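PDB 6V72: beta-lactamase II from Erythrobacter litoralis, which probably hydrolyses the beta-lactam ring of antibiotics to a substituted beta-amino acid as a zinc-dependent class B metallo-beta-lactamase. Local coordinates for residues G182-K187 and A223-P228; G189-L194 and I235-D240; G178-G183 and P217-I222. All coordinates share one frame; numbering follows the deposited sequence.

Interaction 1 of 3, residues G182-K187 and A223-P228; sequences GGCMIK and AMSHSP
Where two parallel strands run out, residues 182-187 and 223-228 stay together through two backbone hydrogen bonds of different character. Gly-182 N donates to Ala-223 O over 2.9 Å, almost straight at 169° and in the carbonyl plane. Ser-225 N reaches Gly-183 O over the same 2.9 Å, but here the donor stands above the carbonyl plane, not on a lone pair. Gly-183 makes its turn at a positive phi of 58°. Beyond it the segments part, and one water bridges them, donating to Ile-186 O and accepting from His-226 N. Such loops at the C-terminal ends of strands carry the metal ligands in the alphabeta/betaalpha metallo-beta-lactamase fold. Here they supply Cys-184 and His-226, both zinc ligands in this protein, although no zinc is bound in this chain. Both side chains lie beside their own backbone N, anti to the carbonyl carbon, and this brings Cys-184 SG to 3.5 Å from His-226 NE2. The sulfur meets the imidazole obliquely and also touches Ser-225 CB, which itself packs on one face of the ring toward its rim. The other ring nitrogen, ND1, is hydrogen-bonded to Pro-50 O, which helps fix the rotation of the imidazole; His-96 and His-165 lie next to the sulfur. Lys-187 folds back so that NZ donates to Cys-184 O at 2.7 Å, in the carbonyl plane, linking the lysine tip back to the cysteine backbone three residues earlier. On the side of helix 233-243, Met-224, a selenomethionine, has CG in the crowded position between backbone N and carbonyl carbon (chi1 69°). Its bent chain crosses Ile-186 at about a right angle; Met-224 CB lies 3.4 Å from Ile-186 O, and Met-224 SE 3.5 Å from Lys-187 C.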
ATOM      1  N   GLY A 182      16.702   8.744   2.018  1.00 13.11           N
ATOM      2  CA  GLY A 182      16.073   8.025   0.936  1.00 13.85           C
ATOM      3  C   GLY A 182      14.722   8.543   0.522  1.00 14.26           C
ATOM      4  O   GLY A 182      14.091   7.943  -0.345  1.00 16.75           O
ATOM      5  N   GLY A 183      14.250   9.644   1.095  1.00 14.36           N
ATOM      6  CA  GLY A 183      12.948  10.156   0.699  1.00 14.94           C
ATOM      7  C   GLY A 183      11.832   9.141   0.909  1.00 16.86           C
ATOM      8  O   GLY A 183      11.806   8.404   1.890  1.00 16.85           O
ATOM      9  N   CYS A 184      10.878   9.109  -0.022  1.00 16.54           N
ATOM     10  CA  CYS A 184       9.758   8.186   0.087  1.00 17.90           C
ATOM     11  C   CYS A 184      10.063   6.815  -0.480  1.00 16.42           C
ATOM     12  O   CYS A 184       9.211   5.927  -0.392  1.00 20.29           O
ATOM     13  CB  CYS A 184       8.525   8.738  -0.613  1.00 24.72           C
ATOM     14  SG  CYS A 184       7.643  10.042   0.333  1.00 33.08           S
HETATM   15  N   MSE A 185      11.251   6.619  -1.025  0.60 14.66           N
HETATM   16  CA  MSE A 185      11.591   5.362  -1.640  0.60 15.14           C
HETATM   17  C   MSE A 185      11.989   4.306  -0.605  0.60 12.35           C
HETATM   18  O   MSE A 185      11.722   3.118  -0.785  0.60 13.42           O
HETATM   19  CB  MSE A 185      12.705   5.613  -2.634  0.60 21.59           C
HETATM   20  CG  MSE A 185      13.410   4.422  -3.155  0.60 31.17           C
HETATM   21 SE   MSE A 185      14.707   5.177  -4.387  0.60 42.76          SE
HETATM   22  CE  MSE A 185      14.286   7.075  -4.247  0.60 42.81           C
ATOM     23  N   ILE A 186      12.622   4.753   0.484  1.00 13.60           N
ATOM     24  CA  ILE A 186      13.158   3.864   1.511  1.00 13.36           C
ATOM     25  C   ILE A 186      12.158   3.779   2.648  1.00 12.38           C
ATOM     26  O   ILE A 186      11.621   4.811   3.101  1.00 15.56           O
ATOM     27  CB  ILE A 186      14.533   4.358   2.006  1.00 14.34           C
ATOM     28  CG1 ILE A 186      15.529   4.392   0.841  1.00 14.66           C
ATOM     29  CG2 ILE A 186      15.083   3.475   3.145  1.00 16.57           C
ATOM     30  CD1 ILE A 186      15.865   3.005   0.255  1.00 16.91           C
ATOM     31  N   LYS A 187      11.879   2.550   3.078  1.00 13.37           N
ATOM     32  CA  LYS A 187      10.967   2.231   4.164  1.00 15.16           C
ATOM     33  C   LYS A 187      11.738   1.612   5.316  1.00 16.91           C
ATOM     34  O   LYS A 187      12.908   1.243   5.185  1.00 15.06           O
ATOM     35  CB  LYS A 187       9.889   1.242   3.714  1.00 19.89           C
ATOM     36  CG  LYS A 187       9.158   1.594   2.464  1.00 25.19           C
ATOM     37  CD  LYS A 187       8.632   3.006   2.465  1.00 26.82           C
ATOM     38  CE  LYS A 187       7.695   3.146   1.299  1.00 32.06           C
ATOM     39  NZ  LYS A 187       7.389   4.553   0.982  1.00 33.90           N
ATOM     40  N   ALA A 223      18.066   7.874   6.795  1.00 14.83           N
ATOM     41  CA  ALA A 223      16.882   8.650   7.105  1.00 14.92           C
ATOM     42  C   ALA A 223      15.903   8.541   5.945  1.00 14.91           C
ATOM     43  O   ALA A 223      16.304   8.261   4.816  1.00 14.55           O
ATOM     44  CB  ALA A 223      17.268  10.107   7.326  1.00 17.66           C
HETATM   45  N   MSE A 224      14.618   8.753   6.231  1.00 14.65           N
HETATM   46  CA  MSE A 224      13.590   8.594   5.201  1.00 13.67           C
HETATM   47  C   MSE A 224      12.337   9.385   5.525  1.00 13.29           C
HETATM   48  O   MSE A 224      12.237   9.942   6.619  1.00 14.04           O
HETATM   49  CB  MSE A 224      13.258   7.109   4.993  1.00 17.74           C
HETATM   50  CG  MSE A 224      12.523   6.463   6.168  1.00 18.34           C
HETATM   51 SE   MSE A 224      13.069   4.606   6.404  0.71 21.33          SE
HETATM   52  CE  MSE A 224      14.701   4.980   7.429  0.95 22.22           C
ATOM     53  N   SER A 225      11.385   9.445   4.581  1.00 16.81           N
ATOM     54  CA  SER A 225      10.295  10.415   4.702  1.00 15.12           C
ATOM     55  C   SER A 225       9.294  10.057   5.789  1.00 14.39           C
ATOM     56  O   SER A 225       8.752  10.958   6.432  1.00 15.73           O
ATOM     57  CB  SER A 225       9.564  10.583   3.374  1.00 16.20           C
ATOM     58  OG  SER A 225      10.381  11.285   2.442  1.00 17.32           O
ATOM     59  N   HIS A 226       9.025   8.774   6.032  1.00 16.93           N
ATOM     60  CA  HIS A 226       7.879   8.471   6.882  1.00 17.10           C
ATOM     61  C   HIS A 226       8.197   7.514   8.026  1.00 16.97           C
ATOM     62  O   HIS A 226       7.277   6.927   8.616  1.00 21.16           O
ATOM     63  CB  HIS A 226       6.731   7.961   6.017  1.00 20.28           C
ATOM     64  CG  HIS A 226       6.252   8.982   5.040  1.00 20.60           C
ATOM     65  ND1 HIS A 226       5.670  10.167   5.439  1.00 20.68           N
ATOM     66  CD2 HIS A 226       6.312   9.027   3.689  1.00 22.92           C
ATOM     67  CE1 HIS A 226       5.361  10.884   4.371  1.00 22.98           C
ATOM     68  NE2 HIS A 226       5.741  10.215   3.298  1.00 25.48           N
ATOM     69  N   SER A 227       9.471   7.342   8.354  0.64 18.34           N
ATOM     70  CA  SER A 227       9.909   6.528   9.474  0.64 17.83           C
ATOM     71  C   SER A 227      11.131   7.195  10.091  0.64 18.29           C
ATOM     72  O   SER A 227      11.826   7.959   9.422  0.64 16.30           O
ATOM     73  CB  SER A 227      10.253   5.095   9.037  0.64 20.35           C
ATOM     74  OG  SER A 227       9.105   4.406   8.589  0.64 22.36           O
ATOM     75  N   PRO A 228      11.402   6.939  11.366  1.00 19.48           N
ATOM     76  CA  PRO A 228      12.586   7.551  12.012  1.00 19.83           C
ATOM     77  C   PRO A 228      13.893   6.965  11.500  1.00 17.56           C
ATOM     78  O   PRO A 228      13.920   5.878  10.900  1.00 18.32           O
ATOM     79  CB  PRO A 228      12.376   7.244  13.504  1.00 23.65           C
ATOM     80  CG  PRO A 228      11.325   6.222  13.560  1.00 25.83           C
ATOM     81  CD  PRO A 228      10.505   6.288  12.330  1.00 20.94           C
TER
HETATM   82  O   HOH W   1       9.661   6.442   4.195  1.00 23.64           O

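Interaction 2 of 3, residues G189-L194 and I235-D240. With CA (calcium ion), chain B.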
ATOM      1  N   GLY A 189      13.244  -0.683   8.376  1.00 17.48           N
ATOM      2  CA  GLY A 189      13.859  -2.002   8.431  1.00 17.79           C
ATOM      3  C   GLY A 189      12.937  -3.119   8.857  1.00 19.68           C
ATOM      4  O   GLY A 189      13.267  -4.298   8.657  1.00 22.22           O
ATOM      5  N   ASP A 190      11.791  -2.787   9.447  1.00 18.15           N
ATOM      6  CA  ASP A 190      10.813  -3.788   9.840  1.00 21.82           C
ATOM      7  C   ASP A 190       9.519  -3.648   9.052  1.00 18.71           C
ATOM      8  O   ASP A 190       8.496  -4.224   9.432  1.00 22.16           O
ATOM      9  CB  ASP A 190      10.555  -3.733  11.347  1.00 25.61           C
ATOM     10  CG  ASP A 190       9.910  -2.428  11.805  1.00 29.81           C
ATOM     11  OD1 ASP A 190       9.765  -1.480  11.004  1.00 27.41           O
ATOM     12  OD2 ASP A 190       9.546  -2.351  13.009  1.00 36.03           O
ATOM     13  N   ALA A 191       9.557  -2.900   7.948  1.00 18.45           N
ATOM     14  CA  ALA A 191       8.380  -2.728   7.118  1.00 18.19           C
ATOM     15  C   ALA A 191       7.952  -4.048   6.487  1.00 19.85           C
ATOM     16  O   ALA A 191       8.773  -4.924   6.169  1.00 20.11           O
ATOM     17  CB  ALA A 191       8.659  -1.708   6.019  1.00 17.83           C
ATOM     18  N   SER A 192       6.651  -4.179   6.276  1.00 23.02           N
ATOM     19  CA  SER A 192       6.115  -5.348   5.592  1.00 23.60           C
ATOM     20  C   SER A 192       5.523  -5.012   4.239  1.00 21.42           C
ATOM     21  O   SER A 192       5.053  -5.916   3.548  1.00 22.73           O
ATOM     22  CB  SER A 192       5.062  -6.050   6.459  1.00 26.22           C
ATOM     23  OG  SER A 192       4.031  -5.155   6.842  1.00 30.83           O
ATOM     24  N   ASN A 193       5.549  -3.746   3.830  1.00 20.32           N
ATOM     25  CA  ASN A 193       5.097  -3.388   2.496  1.00 20.12           C
ATOM     26  C   ASN A 193       5.722  -2.048   2.134  1.00 18.72           C
ATOM     27  O   ASN A 193       6.344  -1.390   2.974  1.00 18.40           O
ATOM     28  CB  ASN A 193       3.565  -3.359   2.416  1.00 22.88           C
ATOM     29  CG  ASN A 193       2.962  -2.292   3.277  1.00 27.41           C
ATOM     30  OD1 ASN A 193       3.149  -1.104   3.021  1.00 29.15           O
ATOM     31  ND2 ASN A 193       2.214  -2.701   4.303  1.00 32.41           N
ATOM     32  N   LEU A 194       5.562  -1.656   0.864  1.00 18.31           N
ATOM     33  CA  LEU A 194       6.137  -0.426   0.337  1.00 16.77           C
ATOM     34  C   LEU A 194       5.124   0.704   0.295  1.00 18.78           C
ATOM     35  O   LEU A 194       5.340   1.698  -0.409  1.00 21.52           O
ATOM     36  CB  LEU A 194       6.722  -0.659  -1.056  1.00 15.59           C
ATOM     37  CG  LEU A 194       7.940  -1.580  -1.072  1.00 15.28           C
ATOM     38  CD1 LEU A 194       8.304  -1.960  -2.499  1.00 15.14           C
ATOM     39  CD2 LEU A 194       9.114  -0.916  -0.358  1.00 16.77           C
ATOM     40  N   ILE A 235      17.501  -0.145   4.069  1.00 13.96           N
ATOM     41  CA  ILE A 235      17.784  -0.416   2.661  1.00 14.02           C
ATOM     42  C   ILE A 235      17.554  -1.886   2.350  1.00 12.80           C
ATOM     43  O   ILE A 235      16.951  -2.236   1.326  1.00 14.33           O
ATOM     44  CB  ILE A 235      19.226  -0.009   2.313  1.00 13.67           C
ATOM     45  CG1 ILE A 235      19.450   1.484   2.545  1.00 15.81           C
ATOM     46  CG2 ILE A 235      19.551  -0.374   0.882  1.00 18.26           C
ATOM     47  CD1 ILE A 235      20.920   1.884   2.324  1.00 18.62           C
ATOM     48  N   GLU A 236      18.052  -2.768   3.223  1.00 13.91           N
ATOM     49  CA  GLU A 236      17.937  -4.208   2.994  1.00 17.25           C
ATOM     50  C   GLU A 236      16.481  -4.638   2.902  1.00 16.49           C
ATOM     51  O   GLU A 236      16.105  -5.408   2.005  1.00 16.00           O
ATOM     52  CB  GLU A 236      18.645  -4.971   4.111  1.00 20.39           C
ATOM     53  CG  GLU A 236      18.516  -6.485   4.002  1.00 25.95           C
ATOM     54  CD  GLU A 236      18.976  -7.213   5.259  1.00 32.34           C
ATOM     55  OE1 GLU A 236      20.163  -7.078   5.629  1.00 35.50           O
ATOM     56  OE2 GLU A 236      18.145  -7.915   5.883  1.00 37.36           O
ATOM     57  N   ARG A 237      15.647  -4.163   3.834  1.00 15.81           N
ATOM     58  CA  ARG A 237      14.245  -4.543   3.809  1.00 13.58           C
ATOM     59  C   ARG A 237      13.538  -3.937   2.612  1.00 13.22           C
ATOM     60  O   ARG A 237      12.749  -4.620   1.960  1.00 14.04           O
ATOM     61  CB  ARG A 237      13.545  -4.135   5.108  1.00 13.98           C
ATOM     62  CG  ARG A 237      12.048  -4.395   5.123  1.00 16.36           C
ATOM     63  CD  ARG A 237      11.687  -5.872   4.956  1.00 17.28           C
ATOM     64  NE  ARG A 237      12.360  -6.751   5.906  1.00 20.27           N
ATOM     65  CZ  ARG A 237      11.896  -7.038   7.125  1.00 22.20           C
ATOM     66  NH1 ARG A 237      12.576  -7.864   7.930  1.00 24.86           N
ATOM     67  NH2 ARG A 237      10.754  -6.495   7.553  1.00 23.10           N
ATOM     68  N   THR A 238      13.778  -2.649   2.326  1.00 13.15           N
ATOM     69  CA  THR A 238      13.140  -2.043   1.164  1.00 12.45           C
ATOM     70  C   THR A 238      13.483  -2.806  -0.111  1.00 13.53           C
ATOM     71  O   THR A 238      12.604  -3.068  -0.938  1.00 13.88           O
ATOM     72  CB  THR A 238      13.544  -0.570   1.033  1.00 11.93           C
ATOM     73  OG1 THR A 238      13.164   0.113   2.242  1.00 12.77           O
ATOM     74  CG2 THR A 238      12.843   0.062  -0.201  1.00 13.22           C
ATOM     75  N   LEU A 239      14.757  -3.173  -0.273  1.00 13.91           N
ATOM     76  CA  LEU A 239      15.189  -3.943  -1.434  1.00 12.90           C
ATOM     77  C   LEU A 239      14.471  -5.288  -1.498  1.00 13.21           C
ATOM     78  O   LEU A 239      13.978  -5.697  -2.560  1.00 15.00           O
ATOM     79  CB  LEU A 239      16.706  -4.159  -1.360  1.00 13.34           C
ATOM     80  CG  LEU A 239      17.315  -4.910  -2.536  1.00 13.65           C
ATOM     81  CD1 LEU A 239      16.872  -4.300  -3.888  1.00 14.01           C
ATOM     82  CD2 LEU A 239      18.817  -4.901  -2.393  1.00 14.16           C
ATOM     83  N   ASP A 240      14.403  -5.991  -0.367  1.00 13.64           N
ATOM     84  CA  ASP A 240      13.712  -7.279  -0.362  1.00 13.76           C
ATOM     85  C   ASP A 240      12.256  -7.116  -0.793  1.00 13.70           C
ATOM     86  O   ASP A 240      11.732  -7.917  -1.583  1.00 15.86           O
ATOM     87  CB  ASP A 240      13.765  -7.907   1.029  1.00 15.49           C
ATOM     88  CG  ASP A 240      14.913  -8.912   1.207  1.00 16.02           C
ATOM     89  OD1 ASP A 240      15.381  -9.519   0.207  1.00 17.42           O
ATOM     90  OD2 ASP A 240      15.323  -9.116   2.370  1.00 18.14           O
TER
HETATM   91 CA    CA B 301      15.235 -10.850  -1.704  1.00 16.86          CA
HETATM   92  O   HOH W   2      12.869 -10.336  -1.729  1.00 16.16           O
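Arg-237 leaves its helix with CG anti to the backbone N (chi1 175°), then bends at chi2 and chi3, 61° and 53°, so that the guanidinium curls back over the loop 189-194. The motif is a loop laid against one side of helix 233-243 in the metallo-beta-lactamase fold, with an arginine packed against two backbone carbonyls of the loop and hydrogen-bonded to one. Gly-189 O sits over the centre of one guanidinium face, 3.4 Å from Arg-237 CZ. Ala-191 O meets the group at its edge, close to the guanidinium plane, and accepts a hydrogen bond of 2.9 Å from Arg-237 NH2. That bond is fairly straight at the proton, but the donor stands above the carbonyl plane of Ala-191. Both carbonyl oxygens thus lie close to the cation, an arrangement that is probably favourable electrostatically. The aliphatic part of the arginine is used too: Arg-237 CD lies 3.3 Å from Ala-191 O. Phe-46 of the second subunit also packs on Arg-237, placing the contact beside the subunit interface.

At the other end of the loop segment, Leu-194 CD2 touches Thr-238 CG2 at 3.9 Å, the two side chains crossing obliquely, while Thr-238 OG1 is hydrogen-bonded to Ala-234 O, one turn back in the helix. Near the helix end, Asp-240 OD1 binds a calcium ion at 2.3 Å, and Glu-243 and a water also coordinate the metal.

Interaction 3 of 3, residues G178-G183 and P217-I222; sequences GIAFGG and PDARTI
Ile-179 and Thr-221 lie side by side and point the same way, their branches rising from one face of a parallel strand pair, while Ala-180 and Ile-222 project from the other. On the first face the contact is loose: Ile-179 CG1 stands 4.1 Å from Thr-221 CB. Both residues set their CG2 anti to the backbone N, so the isoleucine CG1 and the threonine OG1 occupy equivalent places beside their own N. The small Ala-180 CB is met by Ile-222 CD1 of the same face at 4.0 Å and by Ala-219 CB from the preceding loop at 4.1 Å. Ile-222 brings its CD1 there by bending at chi2 (-57°), which folds the end of the chain across toward the alanine.

Between the faces runs the parallel ladder. Thr-221 N donates to Gly-178 O, and Ala-180 N to Thr-221 O at 3.0 Å, each donor approaching nearly along the axis of the carbonyl it meets. Thr-221 therefore uses both its N-H and its carbonyl on the neighbouring strand. The CA-H groups add to this, with Ile-179 CA 3.3 Å from Thr-221 O. At the start, Gly-178 adopts a positive phi and forms with Ile-179 a G1 beta bulge opposite Leu-174; Ala-219 CB packs against Gly-178 O at 3.4 Å.

The pair belongs to a beta-alpha-beta unit in which helix 205-215 connects strand 179-181 to strand 221-223. Strand 221-223 is outermost in the four-stranded sheet of this chain, and strand 179-181 has the antiparallel strand 171-174 on its other side.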
ATOM      1  N   GLY A 178      28.235  10.378   7.113  1.00 20.05           N
ATOM      2  CA  GLY A 178      27.632   9.056   7.129  1.00 19.62           C
ATOM      3  C   GLY A 178      26.120   9.030   7.173  1.00 18.30           C
ATOM      4  O   GLY A 178      25.545   8.116   7.772  1.00 20.21           O
ATOM      5  N   ILE A 179      25.463   9.993   6.532  1.00 15.50           N
ATOM      6  CA  ILE A 179      24.008  10.105   6.526  1.00 15.87           C
ATOM      7  C   ILE A 179      23.530  10.034   5.085  1.00 15.14           C
ATOM      8  O   ILE A 179      24.066  10.726   4.211  1.00 17.82           O
ATOM      9  CB  ILE A 179      23.524  11.419   7.174  1.00 17.66           C
ATOM     10  CG1 ILE A 179      23.919  11.502   8.646  1.00 19.14           C
ATOM     11  CG2 ILE A 179      22.012  11.595   6.992  1.00 18.04           C
ATOM     12  CD1 ILE A 179      23.853  12.931   9.184  1.00 20.72           C
ATOM     13  N   ALA A 180      22.511   9.231   4.836  1.00 14.05           N
ATOM     14  CA  ALA A 180      21.861   9.243   3.536  1.00 15.25           C
ATOM     15  C   ALA A 180      20.363   9.314   3.759  1.00 14.06           C
ATOM     16  O   ALA A 180      19.834   8.672   4.676  1.00 16.31           O
ATOM     17  CB  ALA A 180      22.204   8.018   2.702  1.00 16.58           C
ATOM     18  N   PHE A 181      19.684  10.089   2.917  1.00 12.74           N
ATOM     19  CA  PHE A 181      18.248  10.315   3.032  1.00 12.88           C
ATOM     20  C   PHE A 181      17.550   9.750   1.803  1.00 12.96           C
ATOM     21  O   PHE A 181      17.772  10.225   0.682  1.00 13.46           O
ATOM     22  CB  PHE A 181      17.954  11.806   3.188  1.00 13.19           C
ATOM     23  CG  PHE A 181      16.485  12.138   3.338  1.00 12.96           C
ATOM     24  CD1 PHE A 181      15.829  11.924   4.546  1.00 15.43           C
ATOM     25  CD2 PHE A 181      15.775  12.707   2.284  1.00 15.68           C
ATOM     26  CE1 PHE A 181      14.488  12.245   4.688  1.00 15.94           C
ATOM     27  CE2 PHE A 181      14.442  13.047   2.438  1.00 14.60           C
ATOM     28  CZ  PHE A 181      13.801  12.814   3.624  1.00 14.70           C
ATOM     29  N   GLY A 182      16.702   8.744   2.018  1.00 13.11           N
ATOM     30  CA  GLY A 182      16.073   8.025   0.936  1.00 13.85           C
ATOM     31  C   GLY A 182      14.722   8.543   0.522  1.00 14.26           C
ATOM     32  O   GLY A 182      14.091   7.943  -0.345  1.00 16.75           O
ATOM     33  N   GLY A 183      14.250   9.644   1.095  1.00 14.36           N
ATOM     34  CA  GLY A 183      12.948  10.156   0.699  1.00 14.94           C
ATOM     35  C   GLY A 183      11.832   9.141   0.909  1.00 16.86           C
ATOM     36  O   GLY A 183      11.806   8.404   1.890  1.00 16.85           O
ATOM     37  N   PRO A 217      27.504   4.165  -0.145  1.00 16.53           N
ATOM     38  CA  PRO A 217      27.781   2.793   0.316  1.00 16.38           C
ATOM     39  C   PRO A 217      28.240   2.686   1.752  1.00 19.07           C
ATOM     40  O   PRO A 217      28.175   1.587   2.313  1.00 22.46           O
ATOM     41  CB  PRO A 217      28.890   2.316  -0.639  1.00 18.55           C
ATOM     42  CG  PRO A 217      29.639   3.587  -0.998  1.00 19.17           C
ATOM     43  CD  PRO A 217      28.551   4.669  -1.063  1.00 18.25           C
ATOM     44  N   ASP A 218      28.698   3.772   2.366  1.00 20.35           N
ATOM     45  CA  ASP A 218      29.298   3.697   3.691  1.00 21.80           C
ATOM     46  C   ASP A 218      28.409   4.273   4.782  1.00 22.73           C
ATOM     47  O   ASP A 218      28.658   4.004   5.963  1.00 27.52           O
ATOM     48  CB  ASP A 218      30.655   4.422   3.702  1.00 24.24           C
ATOM     49  CG  ASP A 218      31.616   3.868   2.661  1.00 28.75           C
ATOM     50  OD1 ASP A 218      31.722   2.631   2.565  1.00 30.49           O
ATOM     51  OD2 ASP A 218      32.254   4.657   1.925  1.00 32.31           O
ATOM     52  N   ALA A 219      27.367   5.022   4.417  1.00 19.47           N
ATOM     53  CA  ALA A 219      26.532   5.690   5.406  1.00 19.05           C
ATOM     54  C   ALA A 219      25.834   4.678   6.309  1.00 19.25           C
ATOM     55  O   ALA A 219      25.138   3.782   5.833  1.00 20.04           O
ATOM     56  CB  ALA A 219      25.489   6.563   4.695  1.00 17.96           C
ATOM     57  N   ARG A 220      25.994   4.840   7.622  1.00 21.60           N
ATOM     58  CA  ARG A 220      25.316   3.965   8.568  1.00 22.01           C
ATOM     59  C   ARG A 220      24.073   4.599   9.172  1.00 20.79           C
ATOM     60  O   ARG A 220      23.346   3.924   9.898  1.00 22.80           O
ATOM     61  CB  ARG A 220      26.275   3.535   9.685  1.00 30.16           C
ATOM     62  CG  ARG A 220      27.336   2.569   9.204  1.00 35.86           C
ATOM     63  CD  ARG A 220      28.189   2.026  10.353  1.00 42.03           C
ATOM     64  NE  ARG A 220      27.567   0.903  11.057  1.00 48.70           N
ATOM     65  CZ  ARG A 220      27.600  -0.365  10.638  1.00 52.60           C
ATOM     66  NH1 ARG A 220      27.013  -1.315  11.359  1.00 53.01           N
ATOM     67  NH2 ARG A 220      28.216  -0.689   9.503  1.00 53.90           N
ATOM     68  N   THR A 221      23.798   5.864   8.893  1.00 20.19           N
ATOM     69  CA  THR A 221      22.557   6.486   9.330  1.00 18.04           C
ATOM     70  C   THR A 221      21.698   6.691   8.088  1.00 15.92           C
ATOM     71  O   THR A 221      22.048   7.491   7.216  1.00 16.33           O
ATOM     72  CB  THR A 221      22.811   7.810  10.046  1.00 21.30           C
ATOM     73  OG1 THR A 221      23.534   7.564  11.259  1.00 26.17           O
ATOM     74  CG2 THR A 221      21.505   8.486  10.391  1.00 24.43           C
ATOM     75  N   ILE A 222      20.596   5.955   8.003  1.00 14.95           N
ATOM     76  CA  ILE A 222      19.665   6.065   6.892  1.00 14.06           C
ATOM     77  C   ILE A 222      18.398   6.742   7.396  1.00 14.25           C
ATOM     78  O   ILE A 222      17.744   6.257   8.324  1.00 16.76           O
ATOM     79  CB  ILE A 222      19.352   4.700   6.265  1.00 14.96           C
ATOM     80  CG1 ILE A 222      20.647   3.985   5.879  1.00 16.97           C
ATOM     81  CG2 ILE A 222      18.397   4.885   5.052  1.00 17.39           C
ATOM     82  CD1 ILE A 222      21.537   4.776   4.919  1.00 16.90           C
TER

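How the interactions relate
Interaction 1 takes over where the strand pair of interaction 3 ends. They share Gly-182 and Gly-183, and Ala-223 N to Ala-180 O, 2.9 Å, probably continues the hydrogen-bond ladder from the sheet into the zinc-ligand loops. Phe-181 CD1 packs on Ala-223 CB at 3.6 Å across the same junction. Interaction 2, centred 11 Å from interaction 1, backs those loops from the helix side: Lys-187 N lies 2.9 Å from Thr-238 OG1, a probable hydrogen bond, and Met-185 O touches Thr-238 CG2. Helix 233-243 thus touches the Cys-184 loop at Thr-238 and carries the calcium ligand Asp-240, and Ile-235 CD1 meets Ile-222 CD1 of interaction 3 at 3.9 Å.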